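Local coordinates for DynF (Micromonospora chersina, PDB 6UBL), which is of unknown function but belongs to the dynemicin biosynthesis pathway and holds a palmitic acid in its beta barrel, so it may bind an elongated hydrophobic ligand, at residues Ala79-Met88 against Leu104-Arg115; Leu146-Ile154 against Met179-Asp188. All coordinates share one frame; numbering follows the deposited sequence. Where two conformers were deposited one is given.

Contact 1: Ala79-Met88 against Leu104-Arg115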
# COMPACT_ATOMS: atom_id res chain seq x y z
N ALA A 79 -21.34 -5.41 12.56
CA ALA A 79 -20.32 -6.45 12.60
C ALA A 79 -19.08 -6.05 11.81
O ALA A 79 -19.16 -5.55 10.68
CB ALA A 79 -20.87 -7.75 12.02
N GLU A 80 -17.93 -6.30 12.43
CA GLU A 80 -16.65 -6.21 11.76
C GLU A 80 -15.94 -7.55 11.92
O GLU A 80 -16.09 -8.22 12.95
CB GLU A 80 -15.78 -5.16 12.40
CG GLU A 80 -16.30 -3.75 12.29
CD GLU A 80 -15.32 -2.77 12.87
OE1 GLU A 80 -14.27 -2.57 12.23
OE2 GLU A 80 -15.56 -2.27 13.98
N VAL A 81 -15.18 -7.93 10.90
CA VAL A 81 -14.39 -9.16 10.92
C VAL A 81 -12.98 -8.81 10.46
O VAL A 81 -12.81 -8.15 9.43
CB VAL A 81 -15.02 -10.24 10.02
CG1 VAL A 81 -14.09 -11.44 9.89
CG2 VAL A 81 -16.37 -10.68 10.58
N TYR A 82 -11.99 -9.28 11.21
CA TYR A 82 -10.58 -9.13 10.86
C TYR A 82 -10.09 -10.44 10.26
O TYR A 82 -10.50 -11.52 10.68
CB TYR A 82 -9.79 -8.77 12.12
CG TYR A 82 -10.15 -7.38 12.57
CD1 TYR A 82 -9.50 -6.27 12.05
CD2 TYR A 82 -11.21 -7.17 13.44
CE1 TYR A 82 -9.86 -5.00 12.42
CE2 TYR A 82 -11.58 -5.90 13.82
CZ TYR A 82 -10.89 -4.81 13.31
OH TYR A 82 -11.25 -3.53 13.68
N THR A 83 -9.24 -10.34 9.26
CA THR A 83 -8.83 -11.50 8.48
C THR A 83 -7.31 -11.54 8.39
O THR A 83 -6.64 -10.52 8.46
CB THR A 83 -9.41 -11.44 7.06
OG1 THR A 83 -8.92 -10.27 6.41
CG2 THR A 83 -10.93 -11.40 7.09
N ASN A 84 -6.77 -12.75 8.26
CA ASN A 84 -5.39 -12.94 7.83
C ASN A 84 -5.41 -13.92 6.66
O ASN A 84 -6.10 -14.95 6.73
CB ASN A 84 -4.47 -13.56 8.89
CG ASN A 84 -4.12 -12.64 10.06
OD1 ASN A 84 -3.50 -13.10 11.02
ND2 ASN A 84 -4.46 -11.35 9.98
N LEU A 85 -4.62 -13.65 5.63
CA LEU A 85 -4.39 -14.60 4.55
C LEU A 85 -3.22 -15.47 4.99
O LEU A 85 -2.10 -14.98 5.11
CB LEU A 85 -4.09 -13.85 3.26
CG LEU A 85 -3.72 -14.63 2.01
CD1 LEU A 85 -4.80 -15.64 1.67
CD2 LEU A 85 -3.48 -13.68 0.85
N ILE A 86 -3.48 -16.75 5.26
CA ILE A 86 -2.48 -17.61 5.88
C ILE A 86 -1.81 -18.59 4.93
O ILE A 86 -0.74 -19.14 5.28
CB ILE A 86 -3.01 -18.36 7.12
CG1 ILE A 86 -4.10 -19.37 6.75
CG2 ILE A 86 -3.55 -17.38 8.16
CD1 ILE A 86 -4.58 -20.22 7.93
N GLU A 87 -2.38 -18.83 3.75
CA GLU A 87 -1.75 -19.70 2.79
C GLU A 87 -2.40 -19.43 1.44
O GLU A 87 -3.59 -19.09 1.38
CB GLU A 87 -1.95 -21.19 3.14
CG GLU A 87 -0.98 -22.13 2.43
CD GLU A 87 -1.10 -23.57 2.87
OE1 GLU A 87 -2.07 -23.89 3.60
OE2 GLU A 87 -0.22 -24.39 2.52
N MET A 88 -1.60 -19.53 0.37
CA MET A 88 -2.09 -19.30 -0.98
C MET A 88 -1.32 -20.19 -1.94
O MET A 88 -0.17 -20.58 -1.68
CB MET A 88 -1.88 -17.84 -1.40
CG MET A 88 -2.38 -17.48 -2.79
SD MET A 88 -2.30 -15.69 -3.00
CE MET A 88 -0.55 -15.37 -2.90
N LEU A 104 2.54 -17.00 -0.50
CA LEU A 104 2.80 -15.94 0.47
C LEU A 104 4.27 -15.86 0.85
O LEU A 104 4.98 -16.87 0.96
CB LEU A 104 1.99 -16.17 1.75
CG LEU A 104 0.47 -16.15 1.60
CD1 LEU A 104 -0.14 -16.38 2.98
CD2 LEU A 104 -0.03 -14.86 0.99
N ASN A 105 4.72 -14.63 1.09
CA ASN A 105 6.04 -14.40 1.67
C ASN A 105 5.98 -14.73 3.16
O ASN A 105 5.24 -14.07 3.90
CB ASN A 105 6.41 -12.93 1.49
CG ASN A 105 7.82 -12.63 1.95
OD1 ASN A 105 8.41 -13.36 2.73
ND2 ASN A 105 8.37 -11.51 1.46
N PRO A 106 6.71 -15.74 3.64
CA PRO A 106 6.62 -16.11 5.06
C PRO A 106 7.12 -15.03 6.01
O PRO A 106 6.86 -15.14 7.22
CB PRO A 106 7.46 -17.38 5.16
CG PRO A 106 8.44 -17.27 4.03
CD PRO A 106 7.72 -16.55 2.92
N ASP A 107 7.82 -14.01 5.52
CA ASP A 107 8.32 -12.95 6.38
C ASP A 107 7.25 -11.91 6.69
O ASP A 107 7.49 -11.03 7.52
CB ASP A 107 9.47 -12.20 5.71
CG ASP A 107 10.72 -13.03 5.55
OD1 ASP A 107 10.96 -13.93 6.37
OD2 ASP A 107 11.50 -12.74 4.61
N CYS A 108 6.10 -11.97 6.02
CA CYS A 108 5.09 -10.93 6.07
C CYS A 108 3.77 -11.49 6.58
O CYS A 108 3.38 -12.61 6.21
CB CYS A 108 4.77 -10.44 4.65
SG CYS A 108 6.12 -9.75 3.74
N LEU A 109 3.08 -10.73 7.41
CA LEU A 109 1.69 -11.05 7.76
C LEU A 109 0.77 -10.35 6.76
O LEU A 109 0.70 -9.11 6.73
CB LEU A 109 1.34 -10.62 9.18
CG LEU A 109 -0.14 -10.88 9.48
CD1 LEU A 109 -0.42 -12.38 9.56
CD2 LEU A 109 -0.62 -10.19 10.75
N SER A 110 0.05 -11.13 5.95
CA SER A 110 -0.98 -10.61 5.06
C SER A 110 -2.29 -10.55 5.83
O SER A 110 -2.74 -11.57 6.38
CB SER A 110 -1.11 -11.50 3.82
OG SER A 110 0.06 -11.43 3.02
N ALA A 111 -2.90 -9.37 5.90
CA ALA A 111 -3.99 -9.12 6.83
C ALA A 111 -4.98 -8.12 6.24
O ALA A 111 -4.61 -7.26 5.43
CB ALA A 111 -3.46 -8.62 8.18
N GLY A 112 -6.22 -8.23 6.68
CA GLY A 112 -7.27 -7.40 6.14
C GLY A 112 -8.45 -7.31 7.09
O GLY A 112 -8.38 -7.74 8.25
N GLN A 113 -9.53 -6.74 6.58
CA GLN A 113 -10.72 -6.56 7.40
C GLN A 113 -11.95 -6.39 6.52
O GLN A 113 -11.85 -6.12 5.31
CB GLN A 113 -10.57 -5.39 8.37
CG GLN A 113 -10.34 -4.05 7.69
CD GLN A 113 -9.93 -3.00 8.69
OE1 GLN A 113 -8.79 -2.53 8.68
NE2 GLN A 113 -10.85 -2.64 9.58
N ILE A 114 -13.11 -6.56 7.15
CA ILE A 114 -14.41 -6.39 6.52
C ILE A 114 -15.24 -5.50 7.43
O ILE A 114 -15.43 -5.83 8.61
CB ILE A 114 -15.11 -7.75 6.32
CG1 ILE A 114 -14.23 -8.72 5.54
CG2 ILE A 114 -16.44 -7.55 5.60
CD1 ILE A 114 -14.79 -10.12 5.42
N ARG A 115 -15.68 -4.36 6.91
CA ARG A 115 -16.47 -3.43 7.70
C ARG A 115 -17.28 -2.51 6.80
O ARG A 115 -17.00 -2.37 5.61
CB ARG A 115 -15.60 -2.63 8.68
CG ARG A 115 -14.55 -1.68 8.05
CD ARG A 115 -14.29 -0.51 9.00
NE ARG A 115 -15.50 0.30 9.05
CZ ARG A 115 -16.04 0.86 10.13
NH1 ARG A 115 -15.47 0.72 11.33
NH2 ARG A 115 -17.17 1.55 10.02
O HOH W 1 -13.11 -0.23 12.61
O HOH W 2 -13.09 -4.19 10.40
O HOH W 3 -15.82 0.29 14.49
O HOH W 4 0.24 -14.09 6.33
O HOH W 5 1.39 -19.57 0.83
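Thr83 O takes two N-H groups from opposite faces of its carbonyl plane: Gly112 N from across the strands, 2.9 Å from Thr83 O, and the side-chain amide of Asn84, with ND2 2.8 Å from the same oxygen. Asn84 CG stands anti to its own carbonyl carbon (chi1 -72°), which lays ND2 over Ala111 CB and turns OD1 to Leu109 CD1, 3.5 Å away. Arg11 O and Val13 N bind ND2 and OD1 in turn, and a leucine here would probably leave both without these side-chain partners and Thr83 O with only its cross-strand bond of the two. The ladder is antiparallel; its shortest bond joins Ile114 N to Val81 O at 2.8 Å. At one end Glu80 and Arg115 run side by side, their charged planes 62° apart; the salt bridge is long, OE1 to NH1 3.6 Å, and a water bridges the same two atoms. At the other end Leu104 CD2 packs 3.6 Å from Leu85 CD2. Palmitic acid touches Met88 and Ile114. Thr83 and Leu85 meet Met133 and Val135 of strand 129-141, which follows strand 108-115; strand 81-92 lies between 54-68 and 108-115, neighbouring strands of the antiparallel barrel wall.

Contact 2: Leu146-Ile154 against Met179-Asp188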
# COMPACT_ATOMS: atom_id res chain seq x y z
N LEU A 146 14.15 -16.68 -11.61
CA LEU A 146 13.91 -15.63 -10.64
C LEU A 146 12.73 -15.97 -9.75
O LEU A 146 11.77 -16.63 -10.18
CB LEU A 146 13.52 -14.34 -11.36
CG LEU A 146 14.50 -13.46 -12.12
CD1 LEU A 146 13.73 -12.49 -12.99
CD2 LEU A 146 15.33 -12.71 -11.10
N LYS A 147 12.79 -15.47 -8.51
CA LYS A 147 11.64 -15.35 -7.63
C LYS A 147 11.55 -13.89 -7.24
O LYS A 147 12.56 -13.28 -6.87
CB LYS A 147 11.80 -16.19 -6.35
CG LYS A 147 11.41 -17.65 -6.52
CD LYS A 147 11.37 -18.37 -5.18
CE LYS A 147 11.70 -19.84 -5.37
NZ LYS A 147 11.73 -20.61 -4.10
N LEU A 148 10.36 -13.31 -7.33
CA LEU A 148 10.16 -11.90 -7.01
C LEU A 148 9.27 -11.76 -5.79
O LEU A 148 8.47 -12.64 -5.47
CB LEU A 148 9.54 -11.15 -8.19
CG LEU A 148 10.23 -11.32 -9.55
CD1 LEU A 148 9.56 -10.47 -10.60
CD2 LEU A 148 11.71 -10.98 -9.39
N MET A 149 9.42 -10.63 -5.10
CA MET A 149 8.61 -10.31 -3.94
C MET A 149 8.25 -8.84 -3.98
O MET A 149 8.85 -8.05 -4.71
CB MET A 149 9.37 -10.59 -2.64
CG MET A 149 10.76 -9.99 -2.61
SD MET A 149 11.51 -10.04 -0.97
CE MET A 149 10.45 -8.87 -0.12
N ASN A 150 7.27 -8.46 -3.17
CA ASN A 150 6.88 -7.07 -2.99
C ASN A 150 7.15 -6.64 -1.55
O ASN A 150 6.84 -7.36 -0.60
CB ASN A 150 5.41 -6.86 -3.36
CG ASN A 150 4.46 -7.73 -2.55
OD1 ASN A 150 4.58 -8.95 -2.55
ND2 ASN A 150 3.50 -7.10 -1.87
N ARG A 151 7.74 -5.46 -1.40
CA ARG A 151 7.88 -4.81 -0.10
C ARG A 151 6.68 -3.93 0.23
O ARG A 151 6.30 -3.82 1.40
CB ARG A 151 9.15 -3.95 -0.06
CG ARG A 151 10.41 -4.75 0.23
CD ARG A 151 11.65 -3.87 0.38
NE ARG A 151 12.78 -4.68 0.84
CZ ARG A 151 14.05 -4.29 0.84
NH1 ARG A 151 14.38 -3.08 0.42
NH2 ARG A 151 15.00 -5.11 1.28
N GLU A 152 6.11 -3.30 -0.77
CA GLU A 152 4.87 -2.58 -0.63
C GLU A 152 3.73 -3.58 -0.72
O GLU A 152 3.64 -4.31 -1.72
CB GLU A 152 4.83 -1.63 -1.82
CG GLU A 152 3.68 -0.73 -1.93
CD GLU A 152 3.85 0.17 -3.13
OE1 GLU A 152 5.00 0.59 -3.41
OE2 GLU A 152 2.85 0.43 -3.81
N PRO A 153 2.84 -3.66 0.27
CA PRO A 153 1.79 -4.67 0.22
C PRO A 153 0.85 -4.43 -0.95
O PRO A 153 0.52 -3.29 -1.29
CB PRO A 153 1.06 -4.51 1.56
CG PRO A 153 1.34 -3.11 1.99
CD PRO A 153 2.70 -2.78 1.45
N ILE A 154 0.43 -5.53 -1.58
CA ILE A 154 -0.59 -5.48 -2.62
C ILE A 154 -1.94 -5.37 -1.94
O ILE A 154 -2.32 -6.24 -1.15
CB ILE A 154 -0.52 -6.72 -3.53
CG1 ILE A 154 0.84 -6.80 -4.22
CG2 ILE A 154 -1.65 -6.67 -4.55
CD1 ILE A 154 1.18 -8.18 -4.75
N MET A 179 3.42 -1.27 -9.27
CA MET A 179 3.80 -1.86 -7.98
C MET A 179 5.14 -2.54 -8.18
O MET A 179 5.23 -3.50 -8.98
CB MET A 179 2.73 -2.89 -7.57
CG MET A 179 3.23 -4.08 -6.76
SD MET A 179 3.58 -3.66 -5.04
CE MET A 179 1.97 -3.09 -4.48
N PRO A 180 6.21 -2.14 -7.48
CA PRO A 180 7.52 -2.76 -7.70
C PRO A 180 7.57 -4.21 -7.25
O PRO A 180 7.05 -4.59 -6.20
CB PRO A 180 8.48 -1.89 -6.89
CG PRO A 180 7.72 -0.65 -6.52
CD PRO A 180 6.27 -1.05 -6.47
N LEU A 181 8.22 -5.04 -8.07
CA LEU A 181 8.53 -6.43 -7.74
C LEU A 181 10.04 -6.61 -7.74
O LEU A 181 10.72 -6.25 -8.70
CB LEU A 181 7.87 -7.39 -8.73
CG LEU A 181 6.34 -7.30 -8.77
CD1 LEU A 181 5.80 -8.25 -9.83
CD2 LEU A 181 5.71 -7.59 -7.41
N LEU A 182 10.57 -7.14 -6.64
CA LEU A 182 11.99 -7.19 -6.36
C LEU A 182 12.50 -8.62 -6.39
O LEU A 182 11.80 -9.55 -5.98
CB LEU A 182 12.25 -6.62 -4.95
CG LEU A 182 11.62 -5.26 -4.67
CD1 LEU A 182 11.78 -4.85 -3.21
CD2 LEU A 182 12.23 -4.23 -5.60
N ASP A 183 13.73 -8.79 -6.87
CA ASP A 183 14.40 -10.09 -6.81
C ASP A 183 14.61 -10.47 -5.34
O ASP A 183 15.17 -9.69 -4.56
CB ASP A 183 15.76 -9.97 -7.51
CG ASP A 183 16.47 -11.30 -7.70
OD1 ASP A 183 16.16 -12.29 -7.01
OD2 ASP A 183 17.40 -11.33 -8.54
N VAL A 184 14.13 -11.65 -4.95
CA VAL A 184 14.30 -12.09 -3.57
C VAL A 184 15.78 -12.13 -3.19
O VAL A 184 16.13 -11.98 -2.01
CB VAL A 184 13.62 -13.46 -3.31
CG1 VAL A 184 12.12 -13.36 -3.45
CG2 VAL A 184 14.19 -14.52 -4.25
N ASN A 185 16.65 -12.34 -4.16
CA ASN A 185 18.09 -12.35 -3.92
C ASN A 185 18.74 -10.97 -3.99
O ASN A 185 19.94 -10.86 -3.75
CB ASN A 185 18.77 -13.26 -4.94
CG ASN A 185 18.39 -14.71 -4.77
OD1 ASN A 185 18.20 -15.19 -3.65
ND2 ASN A 185 18.28 -15.43 -5.88
N ASP A 186 17.99 -9.92 -4.32
CA ASP A 186 18.56 -8.57 -4.37
C ASP A 186 17.45 -7.60 -3.99
O ASP A 186 17.09 -6.72 -4.79
CB ASP A 186 19.14 -8.28 -5.75
CG ASP A 186 19.90 -6.96 -5.81
OD1 ASP A 186 20.39 -6.47 -4.78
OD2 ASP A 186 20.02 -6.42 -6.93
N PRO A 187 16.88 -7.72 -2.79
CA PRO A 187 15.68 -6.94 -2.45
C PRO A 187 15.97 -5.47 -2.24
O PRO A 187 15.02 -4.67 -2.28
CB PRO A 187 15.16 -7.60 -1.17
CG PRO A 187 16.38 -8.19 -0.54
CD PRO A 187 17.26 -8.64 -1.70
N ASP A 188 17.23 -5.08 -2.02
CA ASP A 188 17.58 -3.66 -1.98
C ASP A 188 17.95 -3.13 -3.35
O ASP A 188 18.40 -1.97 -3.46
CB ASP A 188 18.79 -3.41 -1.07
CG ASP A 188 18.49 -3.50 0.41
OD1 ASP A 188 17.33 -3.42 0.84
OD2 ASP A 188 19.47 -3.62 1.19
O HOH W 6 15.63 -14.80 -7.68
O HOH W 7 7.41 -3.68 -3.57
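Arg151 grips a single carboxylate oxygen end-on: NH1 lies 3.0 Å and NH2 2.9 Å from Asp188 OD1, which sits in the guanidinium plane. The two flat groups are 66° apart; NH1 meets the oxygen nearly along its C-O bond, NH2 from above the carboxylate plane. Pro187 O covers one guanidinium face without a hydrogen bond. The second subunit adds to this ion pair, Ser1 OG of that chain binding Asp188 OD1 and its Gly10 O taking Arg151 NH1. Behind the charge, the extended arginine chain crosses Leu182 at about a right angle, CD1 lying 3.7 Å from Arg151 CG. Backbone bonds join Met149 and Leu182 in both directions, with Leu182 N 2.7 Å from Met149 O, and Val184 N reaches Lys147 O almost straight (174°). In the conformer given, Met149 CG, set between its backbone N and carbonyl carbon (chi1 49°), packs 3.7 Å from Val184 CG1. Farther along, Met179, also in the conformer given, slides past Glu152 in the opposite direction, SD 3.4 Å from Glu152 O, and its bent chain brings CE to Ile154 CG1. Asp183 OD1 accepts from Asn185 N, an Asx turn within the type I turn 183-186. The backbone bonds of Met149, Leu182, Lys147 and Val184 make a short antiparallel ladder at the end of the beta barrel, where strand 170-183 passes into a turn and strand 146-149 into a loop that meets the second subunit.

In the fold
Both contacts are antiparallel strand pairings in the same beta-barrel framework, their centres about 19 Å apart, and strand 129-141 pairs with both 108-115 and 146-149. Contact 1 is the more central, about 8 Å from the chain centre, and mostly buried; contact 2 lies about 17 Å out and is only partly buried. The first has the longer ladder and a long, water-bridged salt bridge at its margin, whereas the second has three cross-strand backbone bonds against five and adds a direct ion pair that the second subunit extends. In the conformer given, Met149 CE comes 3.7 Å from Asn105 ND2, where the two contacts touch. Each touches the palmitic acid and each reaches the second subunit.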